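Local coordinates for protein putative non-ribosomal peptide synthetase (Actinomadura parvosata subsp. kistnae, PDB 6M7L) that probably serves as a condensation-type domain in a non-ribosomal peptide synthetase, one of the assembly-line enzymes that build peptides without the ribosome, at residues 251-256 against 452-457; 49-54 against 135-140; 210-215 against 349-354; 241-246 against 434-439. One frame throughout, in Å; residues are numbered along the deposited sequence.

Contact 1 (251-256 against 452-457); sequences LRLPAD and ALLEQV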
# COMPACT_ATOMS: atom_id res chain seq x y z
N LEU A 251 -2.89 -4.76 -24.88
CA LEU A 251 -3.37 -6.10 -25.20
C LEU A 251 -4.53 -6.42 -24.27
O LEU A 251 -4.35 -6.54 -23.06
CB LEU A 251 -2.26 -7.14 -25.06
CG LEU A 251 -2.58 -8.55 -25.58
CD1 LEU A 251 -1.39 -9.14 -26.30
CD2 LEU A 251 -3.02 -9.47 -24.45
N ARG A 252 -5.73 -6.55 -24.84
CA ARG A 252 -6.94 -6.84 -24.09
C ARG A 252 -7.56 -8.13 -24.59
O ARG A 252 -7.65 -8.36 -25.80
CB ARG A 252 -7.95 -5.69 -24.19
CG ARG A 252 -7.77 -4.60 -23.15
CD ARG A 252 -8.97 -3.67 -23.11
NE ARG A 252 -9.21 -3.16 -21.76
CZ ARG A 252 -8.83 -1.96 -21.33
NH1 ARG A 252 -8.19 -1.13 -22.15
NH2 ARG A 252 -9.10 -1.58 -20.09
N LEU A 253 -8.00 -8.97 -23.66
CA LEU A 253 -8.73 -10.19 -23.96
C LEU A 253 -10.07 -10.13 -23.24
O LEU A 253 -10.09 -9.94 -22.01
CB LEU A 253 -7.94 -11.43 -23.52
CG LEU A 253 -8.54 -12.79 -23.89
CD1 LEU A 253 -8.37 -13.07 -25.38
CD2 LEU A 253 -7.92 -13.89 -23.06
N PRO A 254 -11.20 -10.26 -23.93
CA PRO A 254 -12.49 -10.19 -23.26
C PRO A 254 -12.67 -11.34 -22.27
O PRO A 254 -11.97 -12.35 -22.31
CB PRO A 254 -13.51 -10.29 -24.41
CG PRO A 254 -12.75 -10.94 -25.52
CD PRO A 254 -11.34 -10.47 -25.39
N ALA A 255 -13.63 -11.16 -21.36
CA ALA A 255 -13.84 -12.13 -20.29
C ALA A 255 -14.26 -13.49 -20.83
O ALA A 255 -13.95 -14.52 -20.22
CB ALA A 255 -14.88 -11.62 -19.30
N ASP A 256 -14.96 -13.52 -21.97
CA ASP A 256 -15.36 -14.78 -22.58
C ASP A 256 -14.16 -15.69 -22.82
O ASP A 256 -14.08 -16.79 -22.27
CB ASP A 256 -16.09 -14.51 -23.90
CG ASP A 256 -17.47 -13.90 -23.69
OD1 ASP A 256 -17.90 -13.79 -22.53
OD2 ASP A 256 -18.11 -13.54 -24.70
N ALA A 452 -5.73 -13.27 -30.95
CA ALA A 452 -6.39 -14.27 -31.79
C ALA A 452 -6.05 -15.68 -31.31
O ALA A 452 -6.94 -16.53 -31.16
CB ALA A 452 -5.99 -14.09 -33.25
N LEU A 453 -4.77 -15.94 -31.06
CA LEU A 453 -4.36 -17.26 -30.60
C LEU A 453 -4.99 -17.59 -29.25
O LEU A 453 -5.43 -18.73 -29.02
CB LEU A 453 -2.84 -17.34 -30.52
CG LEU A 453 -2.27 -18.70 -30.14
CD1 LEU A 453 -2.91 -19.77 -31.01
CD2 LEU A 453 -0.77 -18.72 -30.31
N LEU A 454 -5.03 -16.62 -28.34
CA LEU A 454 -5.67 -16.83 -27.04
C LEU A 454 -7.14 -17.20 -27.21
O LEU A 454 -7.63 -18.14 -26.56
CB LEU A 454 -5.54 -15.57 -26.18
CG LEU A 454 -4.17 -15.20 -25.62
CD1 LEU A 454 -4.15 -13.74 -25.23
CD2 LEU A 454 -3.84 -16.07 -24.43
N GLU A 455 -7.85 -16.48 -28.07
CA GLU A 455 -9.26 -16.79 -28.30
C GLU A 455 -9.44 -18.15 -28.95
O GLU A 455 -10.43 -18.84 -28.67
CB GLU A 455 -9.90 -15.69 -29.16
CG GLU A 455 -9.97 -14.34 -28.48
CD GLU A 455 -10.52 -13.25 -29.39
OE1 GLU A 455 -10.40 -13.39 -30.62
OE2 GLU A 455 -11.08 -12.27 -28.86
N GLN A 456 -8.51 -18.56 -29.81
CA GLN A 456 -8.65 -19.83 -30.50
C GLN A 456 -8.46 -21.01 -29.55
O GLN A 456 -9.32 -21.89 -29.46
CB GLN A 456 -7.67 -19.91 -31.67
CG GLN A 456 -7.75 -21.21 -32.45
CD GLN A 456 -6.99 -21.15 -33.75
OE1 GLN A 456 -6.26 -20.19 -34.01
NE2 GLN A 456 -7.14 -22.18 -34.58
N VAL A 457 -7.32 -21.04 -28.84
CA VAL A 457 -7.04 -22.18 -27.97
C VAL A 457 -8.02 -22.23 -26.80
O VAL A 457 -8.27 -23.30 -26.24
CB VAL A 457 -5.58 -22.14 -27.48
CG1 VAL A 457 -4.62 -22.21 -28.66
CG2 VAL A 457 -5.33 -20.89 -26.64
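The carboxylate of E455 is the flat group here; its OE2 rests against the puckered ring of P254, the two side chains crossing at about a right angle. OE2 of E455 lies 3.9 Å from P254 CD and only slightly farther from P254 CG. This contact lies at the exposed margin of a helix-on-sheet packing in the C-terminal half of the condensation-domain fold, where helix 440-459 lies over the edge strand 246-253. Strand 251-253 and helix 452-457 run nearly parallel, their axes 18° apart and 9.6 Å away at closest approach.

Beneath this margin the contact becomes apolar and buried. L253 extends toward the helix with CG anti to the backbone N (chi1 -175°), which brings its CD1 methyl between two consecutive helical residues. CD1 of L253 is 3.9 Å from CB of L454 and packs as well on the methylene part of E455; the E455 chain, extended beyond CG, slides past it in the opposite direction. L261 of helix 255-267 touches both L253 and L454, so three secondary structure elements share this hydrophobic layer. The strand is held in its sheet by backbone hydrogen bonds of L253 with L427 and of L251 with G429. P254 follows the last strand residue and occupies the N-cap position of helix 255-267.

Packing is looser farther back along the strand, where CD2 of L251 and CD1 of L454 are 4.5 Å apart. The closest approach across the two segments is that of L253 CD1 to E455 CG, at 3.7 Å.

Contact 2 (49-54 against 135-140); sequences ALRLRG and FPLTDR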
# COMPACT_ATOMS: atom_id res chain seq x y z
N ALA A 49 9.19 9.68 -11.23
CA ALA A 49 8.97 11.12 -11.31
C ALA A 49 7.75 11.47 -10.46
O ALA A 49 6.68 10.89 -10.63
CB ALA A 49 8.77 11.57 -12.76
N LEU A 50 7.93 12.41 -9.54
CA LEU A 50 6.89 12.80 -8.59
C LEU A 50 6.52 14.26 -8.82
O LEU A 50 7.38 15.14 -8.75
CB LEU A 50 7.37 12.60 -7.15
CG LEU A 50 7.62 11.18 -6.65
CD1 LEU A 50 8.08 11.22 -5.20
CD2 LEU A 50 6.37 10.33 -6.79
N ARG A 51 5.24 14.51 -9.07
CA ARG A 51 4.73 15.87 -9.09
C ARG A 51 4.45 16.31 -7.66
O ARG A 51 3.72 15.64 -6.92
CB ARG A 51 3.47 15.98 -9.94
CG ARG A 51 2.91 17.38 -10.03
CD ARG A 51 2.05 17.58 -11.27
NE ARG A 51 2.63 18.57 -12.17
CZ ARG A 51 3.23 18.27 -13.32
NH1 ARG A 51 3.30 17.02 -13.73
NH2 ARG A 51 3.73 19.25 -14.07
N LEU A 52 5.05 17.43 -7.26
CA LEU A 52 4.96 17.93 -5.89
C LEU A 52 4.37 19.34 -5.93
O LEU A 52 5.09 20.31 -6.19
CB LEU A 52 6.33 17.94 -5.22
CG LEU A 52 7.11 16.62 -5.22
CD1 LEU A 52 8.52 16.84 -4.70
CD2 LEU A 52 6.39 15.57 -4.38
N ARG A 53 3.07 19.45 -5.68
CA ARG A 53 2.41 20.75 -5.63
C ARG A 53 2.42 21.26 -4.19
O ARG A 53 1.98 20.56 -3.27
CB ARG A 53 0.98 20.64 -6.16
CG ARG A 53 0.85 19.81 -7.42
CD ARG A 53 -0.52 19.96 -8.05
NE ARG A 53 -0.54 20.98 -9.10
CZ ARG A 53 -1.60 21.71 -9.41
NH1 ARG A 53 -2.74 21.55 -8.74
NH2 ARG A 53 -1.53 22.61 -10.38
N GLY A 54 2.93 22.47 -4.01
CA GLY A 54 3.05 23.09 -2.71
C GLY A 54 4.43 23.67 -2.49
O GLY A 54 5.33 23.54 -3.32
N PHE A 135 12.95 19.76 -10.82
CA PHE A 135 12.53 20.62 -11.92
C PHE A 135 11.52 21.64 -11.41
O PHE A 135 10.31 21.37 -11.39
CB PHE A 135 11.95 19.80 -13.07
CG PHE A 135 12.92 18.81 -13.64
CD1 PHE A 135 13.84 19.20 -14.60
CD2 PHE A 135 12.92 17.49 -13.22
CE1 PHE A 135 14.74 18.29 -15.13
CE2 PHE A 135 13.82 16.57 -13.75
CZ PHE A 135 14.73 16.98 -14.71
N PRO A 136 11.97 22.82 -10.98
CA PRO A 136 11.03 23.85 -10.51
C PRO A 136 10.19 24.39 -11.66
O PRO A 136 10.71 24.85 -12.67
CB PRO A 136 11.96 24.94 -9.94
CG PRO A 136 13.26 24.24 -9.69
CD PRO A 136 13.37 23.20 -10.75
N LEU A 137 8.87 24.32 -11.49
CA LEU A 137 7.91 24.87 -12.44
C LEU A 137 7.35 26.21 -11.97
O LEU A 137 7.35 27.18 -12.72
CB LEU A 137 6.77 23.87 -12.67
CG LEU A 137 7.22 22.50 -13.18
CD1 LEU A 137 6.07 21.50 -13.11
CD2 LEU A 137 7.75 22.61 -14.60
N THR A 138 6.86 26.26 -10.73
CA THR A 138 6.50 27.48 -10.04
C THR A 138 7.07 27.41 -8.63
O THR A 138 7.75 26.45 -8.27
CB THR A 138 4.98 27.70 -9.99
OG1 THR A 138 4.40 26.76 -9.08
CG2 THR A 138 4.36 27.51 -11.37
N ASP A 139 6.79 28.43 -7.82
CA ASP A 139 7.20 28.39 -6.43
C ASP A 139 6.39 27.39 -5.61
O ASP A 139 6.79 27.05 -4.50
CB ASP A 139 7.10 29.78 -5.80
CG ASP A 139 5.76 30.44 -6.05
OD1 ASP A 139 4.80 29.74 -6.44
OD2 ASP A 139 5.66 31.67 -5.86
N ARG A 140 5.26 26.92 -6.15
CA ARG A 140 4.39 25.97 -5.46
C ARG A 140 4.23 24.67 -6.23
O ARG A 140 3.42 23.82 -5.83
CB ARG A 140 3.02 26.60 -5.21
CG ARG A 140 2.42 27.27 -6.43
CD ARG A 140 0.93 27.53 -6.30
NE ARG A 140 0.60 28.47 -5.23
CZ ARG A 140 -0.12 28.17 -4.16
NH1 ARG A 140 -0.60 26.95 -4.00
NH2 ARG A 140 -0.36 29.10 -3.24
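G54 and R140 meet through their backbones just where two strands of the N-terminal sheet run out, and this is the close, backbone-to-backbone part of the contact, with G54 buried. Strands 45-53 and 130-136 are not neighbours in that sheet: strand 141-149 runs between them, and the chain turns ahead of R140 in the hairpin joining 130-136 to 141-149. G54 and R140 continue, one step further, the antiparallel register in which L50 pairs with L144 and L52 with Q142. There G54 N points at R140 O with an N-H...O angle of 166°; the modelled separation of 2.3 Å between G54 N and R140 O is too short to be taken literally. G54 has a backbone shape in which a beta carbon would be jammed against the carbonyl oxygen of R53.

Away from this pairing the contact thins to a sparse side-chain touch. R51 leaves its strand with CG anti to the backbone N (chi1 -179°) and bends at chi3, so that NH2 of R51 comes 3.4 Å from CD1 of L137, the two side chains crossing at about a right angle. The polar end of R51 is held by salt bridges to E107 and E141. The solvent side belongs to R53 and R140, both exposed: R53 forms a salt bridge with E141, and the end of R140 leads away from the strand to another protein chain, where NH1 makes a weak hydrogen bond to the backbone.

Within the turn an ST turn sets the path of the chain: R140 N donates to OG1 of T138 over 3.1 Å.

Contact 3 (210-215 against 349-354); sequences DQIEFW and QDLPFE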
# COMPACT_ATOMS: atom_id res chain seq x y z
N ASP A 210 23.38 -29.31 -7.63
CA ASP A 210 22.18 -29.96 -8.16
C ASP A 210 21.40 -29.01 -9.05
O ASP A 210 20.85 -29.42 -10.07
CB ASP A 210 21.30 -30.47 -7.02
CG ASP A 210 21.42 -31.97 -6.80
OD1 ASP A 210 21.24 -32.42 -5.64
OD2 ASP A 210 21.71 -32.69 -7.77
N GLN A 211 21.34 -27.74 -8.67
CA GLN A 211 20.58 -26.77 -9.45
C GLN A 211 21.31 -26.37 -10.73
O GLN A 211 20.68 -26.24 -11.79
CB GLN A 211 20.26 -25.54 -8.60
CG GLN A 211 18.85 -25.58 -8.05
CD GLN A 211 18.68 -24.81 -6.77
OE1 GLN A 211 19.23 -23.72 -6.61
NE2 GLN A 211 17.91 -25.37 -5.84
N ILE A 212 22.63 -26.18 -10.66
CA ILE A 212 23.40 -25.90 -11.87
C ILE A 212 23.23 -27.04 -12.87
O ILE A 212 23.05 -26.81 -14.07
CB ILE A 212 24.88 -25.66 -11.52
CG1 ILE A 212 25.03 -24.39 -10.69
CG2 ILE A 212 25.72 -25.58 -12.79
CD1 ILE A 212 26.46 -24.07 -10.33
N GLU A 213 23.28 -28.28 -12.39
CA GLU A 213 23.06 -29.43 -13.27
C GLU A 213 21.64 -29.45 -13.81
O GLU A 213 21.41 -29.86 -14.95
CB GLU A 213 23.37 -30.73 -12.52
CG GLU A 213 24.84 -30.97 -12.26
CD GLU A 213 25.65 -31.03 -13.54
OE1 GLU A 213 26.53 -30.16 -13.74
OE2 GLU A 213 25.40 -31.94 -14.36
N PHE A 214 20.67 -29.02 -13.00
CA PHE A 214 19.28 -29.02 -13.44
C PHE A 214 19.08 -28.14 -14.67
O PHE A 214 18.44 -28.54 -15.64
CB PHE A 214 18.36 -28.58 -12.30
CG PHE A 214 16.96 -28.26 -12.74
CD1 PHE A 214 16.03 -29.28 -12.91
CD2 PHE A 214 16.57 -26.96 -12.98
CE1 PHE A 214 14.74 -28.99 -13.32
CE2 PHE A 214 15.28 -26.67 -13.39
CZ PHE A 214 14.36 -27.68 -13.56
N TRP A 215 19.63 -26.92 -14.63
CA TRP A 215 19.41 -25.98 -15.72
C TRP A 215 20.23 -26.32 -16.96
O TRP A 215 19.79 -26.02 -18.08
CB TRP A 215 19.73 -24.56 -15.26
CG TRP A 215 18.70 -24.01 -14.33
CD1 TRP A 215 18.84 -23.76 -13.00
CD2 TRP A 215 17.35 -23.65 -14.67
NE1 TRP A 215 17.67 -23.26 -12.48
CE2 TRP A 215 16.74 -23.18 -13.49
CE3 TRP A 215 16.61 -23.67 -15.85
CZ2 TRP A 215 15.42 -22.75 -13.46
CZ3 TRP A 215 15.30 -23.24 -15.82
CH2 TRP A 215 14.72 -22.78 -14.63
N GLN A 349 15.35 -22.19 -7.92
CA GLN A 349 15.53 -20.75 -8.11
C GLN A 349 16.52 -20.14 -7.13
O GLN A 349 16.49 -18.92 -6.90
CB GLN A 349 14.18 -20.04 -8.02
CG GLN A 349 13.45 -20.24 -6.71
CD GLN A 349 12.00 -19.79 -6.78
OE1 GLN A 349 11.45 -19.62 -7.87
NE2 GLN A 349 11.38 -19.59 -5.63
N ASP A 350 17.41 -20.94 -6.55
CA ASP A 350 18.44 -20.39 -5.68
C ASP A 350 19.70 -20.02 -6.45
O ASP A 350 20.42 -19.10 -6.03
CB ASP A 350 18.78 -21.39 -4.57
CG ASP A 350 17.55 -21.90 -3.85
OD1 ASP A 350 17.04 -22.98 -4.22
OD2 ASP A 350 17.08 -21.20 -2.92
N LEU A 351 19.97 -20.69 -7.55
CA LEU A 351 21.03 -20.26 -8.46
C LEU A 351 20.59 -18.98 -9.17
O LEU A 351 19.54 -18.99 -9.84
CB LEU A 351 21.33 -21.35 -9.48
CG LEU A 351 22.30 -21.00 -10.61
CD1 LEU A 351 23.68 -20.70 -10.06
CD2 LEU A 351 22.35 -22.12 -11.64
N PRO A 352 21.32 -17.88 -9.04
CA PRO A 352 20.88 -16.63 -9.67
C PRO A 352 20.93 -16.73 -11.19
O PRO A 352 21.80 -17.40 -11.76
CB PRO A 352 21.88 -15.59 -9.15
CG PRO A 352 22.54 -16.23 -7.97
CD PRO A 352 22.56 -17.69 -8.27
N PHE A 353 19.98 -16.06 -11.84
CA PHE A 353 19.90 -16.11 -13.29
C PHE A 353 21.18 -15.61 -13.94
O PHE A 353 21.64 -16.18 -14.94
CB PHE A 353 18.70 -15.29 -13.78
CG PHE A 353 18.63 -15.17 -15.27
CD1 PHE A 353 18.19 -16.23 -16.04
CD2 PHE A 353 19.01 -13.99 -15.91
CE1 PHE A 353 18.13 -16.13 -17.42
CE2 PHE A 353 18.94 -13.88 -17.28
CZ PHE A 353 18.50 -14.95 -18.04
N GLU A 354 21.77 -14.55 -13.39
CA GLU A 354 22.99 -14.00 -13.98
C GLU A 354 24.16 -14.97 -13.85
O GLU A 354 25.02 -15.01 -14.74
CB GLU A 354 23.33 -12.66 -13.32
CG GLU A 354 22.33 -11.55 -13.61
CD GLU A 354 21.05 -11.66 -12.79
OE1 GLU A 354 20.92 -12.63 -12.01
OE2 GLU A 354 20.18 -10.78 -12.93
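Q211 and L351 lead this contact, the side chain of Q211 by polar and that of L351 by apolar interactions. Together they join helix 207-218 of the condensation-domain fold to the loop that enters helix 353-360, whose N-cap position is P352.

The polar interactions centre on the amide of Q211, which uses both of its ends. NE2 of Q211 donates to OD1 of D350 over 3.0 Å; the carboxylate receives it on the anti lone pair, away from its other oxygen. Amide and carboxylate planes are only 20° apart, yet OD1 sits 23° out of the amide plane, and the bond is bent. OE1 of Q211 turns to the loop backbone, accepting weak bonds from D350 N and L351 N, each about 3.3 Å from it. One side chain thus meets two successive peptide N-H groups, weakly, and the carboxylate beside them.

The apolar interactions belong to L351. Its CG is anti to the backbone N (chi1 173°), placing the two methyl groups against the helix: CD2 lies 3.6 Å from CG1 of I212, with the side chains at about a right angle, and 4.1 Å from CD1 of W215, which it meets obliquely while sliding past in the opposite direction. L356 of helix 353-360 touches both L351 and W215 and extends this buried cluster.

Aromatic contacts line the helix side. CE2 of F214 stands 3.7 Å above the centre of the indole plane of W215, and F214 stacks on H348. The indole is fixed from the same loop, through a hydrogen bond from W215 NE1 to the backbone oxygen of H348.

Contact 4 (241-246 against 434-439); sequences LPSRRA and AEDRFD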
# COMPACT_ATOMS: atom_id res chain seq x y z
N LEU A 241 25.28 -2.42 -31.07
CA LEU A 241 25.11 -1.65 -29.84
C LEU A 241 23.63 -1.36 -29.62
O LEU A 241 23.02 -0.62 -30.41
CB LEU A 241 25.90 -0.34 -29.89
CG LEU A 241 27.34 -0.46 -29.37
CD1 LEU A 241 28.28 -0.78 -30.51
CD2 LEU A 241 27.75 0.81 -28.65
N PRO A 242 23.03 -1.89 -28.56
CA PRO A 242 21.60 -1.71 -28.35
C PRO A 242 21.28 -0.31 -27.84
O PRO A 242 22.12 0.37 -27.26
CB PRO A 242 21.27 -2.76 -27.28
CG PRO A 242 22.52 -2.79 -26.46
CD PRO A 242 23.66 -2.62 -27.45
N SER A 243 20.04 0.10 -28.08
CA SER A 243 19.51 1.28 -27.42
C SER A 243 18.72 0.92 -26.17
O SER A 243 18.61 1.76 -25.27
CB SER A 243 18.62 2.08 -28.37
OG SER A 243 17.42 1.38 -28.66
N ARG A 244 18.20 -0.30 -26.10
CA ARG A 244 17.35 -0.77 -25.01
C ARG A 244 16.09 0.08 -24.85
O ARG A 244 15.48 0.09 -23.78
CB ARG A 244 18.12 -0.83 -23.68
CG ARG A 244 19.46 -1.52 -23.77
CD ARG A 244 19.87 -2.05 -22.41
NE ARG A 244 21.28 -2.44 -22.36
CZ ARG A 244 22.24 -1.71 -21.81
NH1 ARG A 244 21.94 -0.54 -21.26
NH2 ARG A 244 23.49 -2.14 -21.80
N ARG A 245 15.69 0.79 -25.90
CA ARG A 245 14.47 1.58 -25.86
C ARG A 245 13.26 0.68 -26.01
O ARG A 245 13.22 -0.20 -26.88
CB ARG A 245 14.48 2.65 -26.95
CG ARG A 245 15.52 3.71 -26.71
CD ARG A 245 15.67 4.66 -27.87
NE ARG A 245 16.89 5.45 -27.73
CZ ARG A 245 17.01 6.51 -26.95
NH1 ARG A 245 18.17 7.16 -26.88
NH2 ARG A 245 15.97 6.93 -26.24
N ALA A 246 12.27 0.88 -25.15
CA ALA A 246 11.07 0.05 -25.12
C ALA A 246 9.84 0.91 -25.35
O ALA A 246 9.68 1.95 -24.72
CB ALA A 246 10.95 -0.69 -23.78
N ALA A 434 10.82 -4.12 -27.73
CA ALA A 434 12.10 -3.44 -27.92
C ALA A 434 12.09 -2.67 -29.23
O ALA A 434 11.75 -3.23 -30.28
CB ALA A 434 13.24 -4.45 -27.90
N GLU A 435 12.46 -1.39 -29.17
CA GLU A 435 12.41 -0.56 -30.37
C GLU A 435 13.47 -0.96 -31.40
O GLU A 435 13.25 -0.80 -32.60
CB GLU A 435 12.55 0.91 -29.99
CG GLU A 435 11.34 1.47 -29.25
CD GLU A 435 11.36 2.98 -29.13
OE1 GLU A 435 12.38 3.59 -29.51
OE2 GLU A 435 10.36 3.55 -28.65
N ASP A 436 14.62 -1.50 -30.95
CA ASP A 436 15.64 -2.00 -31.89
C ASP A 436 15.22 -3.26 -32.60
O ASP A 436 16.02 -3.83 -33.35
CB ASP A 436 16.96 -2.27 -31.16
CG ASP A 436 17.53 -1.04 -30.49
OD1 ASP A 436 17.14 0.08 -30.87
OD2 ASP A 436 18.37 -1.20 -29.58
N ARG A 437 13.98 -3.69 -32.38
CA ARG A 437 13.52 -4.99 -32.84
C ARG A 437 12.13 -4.99 -33.44
O ARG A 437 11.87 -5.76 -34.37
CB ARG A 437 13.57 -5.98 -31.66
CG ARG A 437 13.08 -7.38 -31.98
CD ARG A 437 14.17 -8.26 -32.54
NE ARG A 437 13.68 -9.62 -32.75
CZ ARG A 437 14.36 -10.57 -33.39
NH1 ARG A 437 15.56 -10.30 -33.88
NH2 ARG A 437 13.83 -11.77 -33.53
N PHE A 438 11.22 -4.14 -32.95
CA PHE A 438 9.90 -3.97 -33.54
C PHE A 438 9.60 -2.48 -33.61
O PHE A 438 10.27 -1.67 -32.98
CB PHE A 438 8.79 -4.67 -32.72
CG PHE A 438 9.03 -6.13 -32.49
CD1 PHE A 438 8.57 -7.07 -33.40
CD2 PHE A 438 9.69 -6.57 -31.36
CE1 PHE A 438 8.78 -8.41 -33.20
CE2 PHE A 438 9.90 -7.92 -31.14
CZ PHE A 438 9.45 -8.84 -32.07
N ASP A 439 8.57 -2.13 -34.38
CA ASP A 439 7.94 -0.83 -34.29
C ASP A 439 6.51 -1.02 -33.80
O ASP A 439 6.06 -2.14 -33.55
CB ASP A 439 7.97 -0.09 -35.63
CG ASP A 439 7.31 -0.87 -36.75
OD1 ASP A 439 7.86 -0.88 -37.87
OD2 ASP A 439 6.25 -1.49 -36.50
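D436 turns the two oxygens of its carboxylate to S243, meeting both its backbone N-H and its hydroxyl. The grip lies just outside an antiparallel bridge in the C-terminal sheet of the condensation-domain fold, where strand 246-253 starts and strand 424-434 ends; A246 and A434 form a non-hydrogen-bonded pair there, their methyl groups on the same face.

S243 N donates to OD2 of D436 over 2.6 Å, nearly straight at 171°, on the syn lone pair. OG of S243 donates to the other oxygen, OD1 of D436, also at 2.6 Å and on the syn side but 29° out of the carboxylate plane. The hydroxyl can reach it because OG lies between the backbone N and the carbonyl carbon of S243 (chi1 69°). The same OG accepts a weak bond from R245 N, within the loop before the strand.

Next to the bridge, E435 N donates to R245 O over 2.7 Å. The extended side chain of E435 crosses that of R245 obliquely, its OE1 3.4 Å from R245 CB, whereas the R245 guanidinium leads away to a salt bridge with E42. R245 O is also approached by A434 CA, in a CA-H...O contact of 3.6 Å.

Overall arrangement
The four contacts are spread over the two halves of the condensation-domain fold. Contact 2 comes first along the chain and closes before the others open; it belongs to the five-stranded sheet, about 42 Å from contact 1 and 46 Å from contact 3, centre to centre. The segments of contacts 1, 3 and 4 alternate in sequence, interlacing the later part of the chain. Contacts 1 and 4 sit near opposite ends of strand 246-253, with nearest atoms about 12 Å apart, and the loop of contact 4 runs into helix 440-459, which contact 1 uses. Contact 3 lies about 13 Å from contact 4 at nearest atoms. No two of them touch, although contacts 1 and 4 are linked through strand 246-253 and helix 440-459.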